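PDB 3KYA: putative phosphatase from Bacteroides thetaiotaomicron, which is of unconfirmed function but binds zinc and joins an IPT/TIG domain to a six-bladed beta-propeller. Local coordinates for residues T182-N194 / A204-K216. Residues are numbered along the deposited sequence; the frame is centred on the assembly and turned at random.
Sequences TIPTNRIRSIAFN and AEYMIVAIDYDGK. With ZN (zinc ion), chain B; EDO (1,2-ethanediol), chain C.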
# COMPACT_ATOMS: atom_id res chain seq x y z
N THR A 182 -13.56 17.89 -43.76
CA THR A 182 -12.31 18.10 -44.49
C THR A 182 -11.17 17.19 -44.00
O THR A 182 -10.15 17.11 -44.67
CB THR A 182 -11.85 19.59 -44.45
OG1 THR A 182 -11.51 19.97 -43.11
CG2 THR A 182 -12.93 20.51 -44.99
N ILE A 183 -11.34 16.52 -42.86
CA ILE A 183 -10.29 15.59 -42.36
C ILE A 183 -10.31 14.35 -43.26
O ILE A 183 -11.37 13.82 -43.59
CB ILE A 183 -10.46 15.29 -40.85
CG1 ILE A 183 -10.18 16.57 -40.06
CG2 ILE A 183 -9.51 14.18 -40.39
CD1 ILE A 183 -10.20 16.41 -38.53
N PRO A 184 -9.11 13.89 -43.70
CA PRO A 184 -9.00 12.81 -44.67
C PRO A 184 -9.10 11.38 -44.16
O PRO A 184 -8.82 10.44 -44.91
CB PRO A 184 -7.60 13.02 -45.24
CG PRO A 184 -6.85 13.68 -44.19
CD PRO A 184 -7.81 14.49 -43.38
N THR A 185 -9.50 11.21 -42.91
CA THR A 185 -9.59 9.89 -42.33
C THR A 185 -10.57 9.88 -41.17
O THR A 185 -10.95 10.94 -40.65
CB THR A 185 -8.21 9.44 -41.78
OG1 THR A 185 -8.32 8.13 -41.21
CG2 THR A 185 -7.72 10.40 -40.72
N ASN A 186 -10.99 8.68 -40.78
CA ASN A 186 -11.86 8.50 -39.62
C ASN A 186 -11.07 8.06 -38.38
O ASN A 186 -11.65 7.76 -37.32
CB ASN A 186 -13.05 7.56 -39.93
CG ASN A 186 -12.62 6.14 -40.28
OD1 ASN A 186 -11.49 5.73 -40.06
ND2 ASN A 186 -13.56 5.38 -40.81
N ARG A 187 -9.74 8.05 -38.50
CA ARG A 187 -8.85 7.67 -37.40
C ARG A 187 -8.50 8.92 -36.57
O ARG A 187 -7.42 9.49 -36.73
CB ARG A 187 -7.58 7.00 -37.93
CG ARG A 187 -7.82 5.75 -38.76
CD ARG A 187 -6.56 4.91 -38.82
NE ARG A 187 -6.24 4.41 -37.48
CZ ARG A 187 -5.08 3.89 -37.10
NH1 ARG A 187 -4.08 3.78 -37.96
NH2 ARG A 187 -4.92 3.49 -35.86
N ILE A 188 -9.41 9.32 -35.70
CA ILE A 188 -9.23 10.50 -34.84
C ILE A 188 -8.64 10.00 -33.52
O ILE A 188 -9.17 9.08 -32.90
CB ILE A 188 -10.57 11.26 -34.62
CG1 ILE A 188 -11.34 11.41 -35.94
CG2 ILE A 188 -10.32 12.62 -33.94
CD1 ILE A 188 -10.59 12.12 -37.09
N ARG A 189 -7.52 10.59 -33.09
CA ARG A 189 -6.74 10.08 -31.96
C ARG A 189 -6.76 10.86 -30.63
O ARG A 189 -6.60 10.26 -29.57
CB ARG A 189 -5.29 9.93 -32.41
CG ARG A 189 -5.06 8.97 -33.61
CD ARG A 189 -5.55 7.54 -33.35
NE ARG A 189 -5.05 6.98 -32.09
CZ ARG A 189 -4.10 6.05 -31.94
NH1 ARG A 189 -3.48 5.50 -32.98
NH2 ARG A 189 -3.77 5.64 -30.71
N SER A 190 -6.95 12.18 -30.67
CA SER A 190 -6.93 12.95 -29.43
C SER A 190 -7.51 14.34 -29.58
O SER A 190 -7.56 14.91 -30.68
CB SER A 190 -5.51 13.10 -28.86
OG SER A 190 -4.67 13.90 -29.68
N ILE A 191 -7.95 14.84 -28.43
CA ILE A 191 -8.50 16.18 -28.30
C ILE A 191 -7.75 16.92 -27.20
O ILE A 191 -7.58 16.38 -26.09
CB ILE A 191 -10.01 16.15 -27.96
CG1 ILE A 191 -10.83 15.65 -29.14
CG2 ILE A 191 -10.49 17.55 -27.55
CD1 ILE A 191 -12.32 15.38 -28.81
N ALA A 192 -7.29 18.13 -27.51
CA ALA A 192 -6.65 19.01 -26.54
C ALA A 192 -7.16 20.43 -26.80
O ALA A 192 -7.90 20.67 -27.77
CB ALA A 192 -5.11 18.95 -26.63
N PHE A 193 -6.82 21.35 -25.91
CA PHE A 193 -7.23 22.76 -26.01
C PHE A 193 -6.04 23.68 -25.72
O PHE A 193 -5.21 23.36 -24.86
CB PHE A 193 -8.37 23.08 -25.03
CG PHE A 193 -9.65 22.33 -25.32
CD1 PHE A 193 -9.87 21.08 -24.76
CD2 PHE A 193 -10.64 22.87 -26.12
CE1 PHE A 193 -11.04 20.38 -25.03
CE2 PHE A 193 -11.82 22.17 -26.39
CZ PHE A 193 -12.01 20.91 -25.84
N ASN A 194 -5.94 24.82 -26.40
CA ASN A 194 -4.84 25.75 -26.12
C ASN A 194 -4.99 26.44 -24.77
O ASN A 194 -6.11 26.63 -24.27
CB ASN A 194 -4.73 26.84 -27.20
CG ASN A 194 -5.90 27.83 -27.17
OD1 ASN A 194 -7.02 27.47 -27.47
ND2 ASN A 194 -5.61 29.08 -26.81
N ALA A 204 -8.66 28.13 -24.25
CA ALA A 204 -9.51 27.12 -24.92
C ALA A 204 -10.37 27.66 -26.07
O ALA A 204 -11.46 27.15 -26.34
CB ALA A 204 -10.40 26.39 -23.88
N GLU A 205 -9.85 28.66 -26.78
CA GLU A 205 -10.53 29.20 -27.94
C GLU A 205 -10.39 28.20 -29.09
O GLU A 205 -11.17 28.22 -30.05
CB GLU A 205 -9.94 30.57 -28.33
CG GLU A 205 -10.69 31.24 -29.48
CD GLU A 205 -10.26 32.68 -29.78
OE1 GLU A 205 -9.27 33.19 -29.20
OE2 GLU A 205 -10.94 33.31 -30.64
N TYR A 206 -9.38 27.32 -29.01
CA TYR A 206 -9.13 26.32 -30.03
C TYR A 206 -9.05 24.89 -29.51
O TYR A 206 -8.35 24.60 -28.53
CB TYR A 206 -7.82 26.64 -30.76
CG TYR A 206 -7.83 28.00 -31.42
CD1 TYR A 206 -7.51 29.15 -30.70
CD2 TYR A 206 -8.19 28.15 -32.76
CE1 TYR A 206 -7.53 30.41 -31.30
CE2 TYR A 206 -8.22 29.40 -33.36
CZ TYR A 206 -7.89 30.52 -32.63
OH TYR A 206 -7.92 31.77 -33.22
N MSE A 207 -9.78 24.01 -30.20
CA MSE A 207 -9.72 22.57 -29.98
C MSE A 207 -8.64 22.08 -30.93
O MSE A 207 -8.66 22.43 -32.11
CB MSE A 207 -11.05 21.91 -30.31
CG MSE A 207 -11.07 20.39 -30.07
SE MSE A 207 -12.71 19.51 -30.66
CE MSE A 207 -13.98 20.07 -29.27
N ILE A 208 -7.70 21.29 -30.41
CA ILE A 208 -6.57 20.76 -31.18
C ILE A 208 -6.78 19.26 -31.31
O ILE A 208 -6.85 18.55 -30.31
CB ILE A 208 -5.23 21.11 -30.47
CG1 ILE A 208 -5.07 22.64 -30.37
CG2 ILE A 208 -4.05 20.48 -31.23
CD1 ILE A 208 -4.06 23.11 -29.33
N VAL A 209 -6.91 18.79 -32.55
CA VAL A 209 -7.27 17.42 -32.85
C VAL A 209 -6.20 16.68 -33.65
O VAL A 209 -5.84 17.10 -34.75
CB VAL A 209 -8.57 17.38 -33.67
CG1 VAL A 209 -8.95 15.95 -34.04
CG2 VAL A 209 -9.70 18.07 -32.91
N ALA A 210 -5.72 15.56 -33.08
CA ALA A 210 -4.72 14.70 -33.73
C ALA A 210 -5.39 13.55 -34.49
O ALA A 210 -6.35 12.95 -34.00
CB ALA A 210 -3.71 14.15 -32.67
N ILE A 211 -4.88 13.25 -35.69
CA ILE A 211 -5.42 12.17 -36.51
C ILE A 211 -4.27 11.25 -36.97
O ILE A 211 -3.13 11.69 -37.01
CB ILE A 211 -6.21 12.69 -37.74
CG1 ILE A 211 -5.27 13.38 -38.76
CG2 ILE A 211 -7.33 13.64 -37.28
CD1 ILE A 211 -5.95 13.69 -40.07
N ASP A 212 -4.60 10.01 -37.32
CA ASP A 212 -3.61 8.95 -37.66
C ASP A 212 -3.74 8.63 -39.15
O ASP A 212 -4.63 7.89 -39.56
CB ASP A 212 -3.89 7.71 -36.80
CG ASP A 212 -2.70 6.76 -36.69
OD1 ASP A 212 -1.86 6.72 -37.61
OD2 ASP A 212 -2.62 6.05 -35.65
N TYR A 213 -2.84 9.19 -39.95
CA TYR A 213 -2.97 9.11 -41.40
C TYR A 213 -1.62 9.06 -42.10
O TYR A 213 -0.64 9.62 -41.61
CB TYR A 213 -3.78 10.34 -41.85
CG TYR A 213 -4.03 10.50 -43.34
CD1 TYR A 213 -4.87 9.62 -44.02
CD2 TYR A 213 -3.50 11.57 -44.05
CE1 TYR A 213 -5.12 9.77 -45.38
CE2 TYR A 213 -3.74 11.73 -45.40
CZ TYR A 213 -4.55 10.83 -46.07
OH TYR A 213 -4.79 11.00 -47.41
N ASP A 214 -1.57 8.35 -43.23
CA ASP A 214 -0.34 8.23 -44.05
C ASP A 214 -0.64 8.14 -45.56
O ASP A 214 0.17 7.62 -46.33
CB ASP A 214 0.49 7.02 -43.60
CG ASP A 214 -0.21 5.70 -43.87
OD1 ASP A 214 -1.28 5.70 -44.52
OD2 ASP A 214 0.33 4.65 -43.45
N GLY A 215 -1.80 8.66 -45.97
CA GLY A 215 -2.23 8.61 -47.38
C GLY A 215 -1.44 9.49 -48.34
O GLY A 215 -1.58 9.36 -49.56
N LYS A 216 -0.64 10.40 -47.78
CA LYS A 216 0.24 11.26 -48.55
C LYS A 216 1.69 11.06 -48.11
O LYS A 216 2.46 12.02 -48.07
CB LYS A 216 -0.13 12.72 -48.37
CG LYS A 216 -1.33 13.20 -49.17
CD LYS A 216 -1.52 14.72 -49.01
CE LYS A 216 -0.24 15.47 -49.29
NZ LYS A 216 -0.48 16.91 -49.52
ZN ZN B . -10.78 35.50 -29.89
C1 EDO C . -0.50 3.23 -35.80
O1 EDO C . -1.87 3.62 -35.62
C2 EDO C . 0.11 3.98 -36.98
O2 EDO C . 0.43 5.32 -36.61
O HOH W 1 -5.78 6.89 -41.71
O HOH W 2 -4.97 16.59 -29.60
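Asp212 sets one carboxylate oxygen, OD2, against two arginines in different ways. Arg189 reaches it near the guanidinium edge, its NH1 donating to OD2 at 2.9 Å on the anti lone pair, a bent bond (133°). Arg187 stacks on the carboxylate, the planes only 20° apart; OD2 lies over its guanidinium face, 3.4 Å from NH2, and this salt bridge rests on charge alone. With CG anti to the backbone N (chi1 -160°), Asp212 points its carboxylate alongside both arginine chains. A 1,2-ethanediol, probably from the crystallisation liquor, bridges the group, its O1 donating to OD2 and accepting from Arg187 NH2. Asp159 and Glu312 pair in turn with Arg187 and Arg189.

Arg189 also belongs to a classic beta bulge, it and Ser190 both facing Ala210: Arg189 N binds Ala210 O at 2.8 Å, while the bond from Ser190 N is weak. Strands 188-193 and 206-211 pair antiparallel on both sides of the bulge, in a four-stranded blade of a six-bladed beta-propeller. Ile188, Ile191 and Phe193 line one face with Ile211, Val209 and Met207, Ile211 CG2 meeting Ile188 CD1 at 3.6 Å, and Ile164 of the adjoining sheet packs on Ile191 and Val209. At the far end Asn194 OD1 accepts from Tyr206 N at 2.8 Å, close to Glu205, whose OE2 binds zinc at 2.3 Å while its OE1 accepts from Asp202 N, of the same site. Pro184 CG sits 4.0 Å from the Tyr213 ring centroid in a CH-pi contact. Two arginines beside OD2 probably favour an ionised Asp212, while Asp159 and Glu312 share their positive charge.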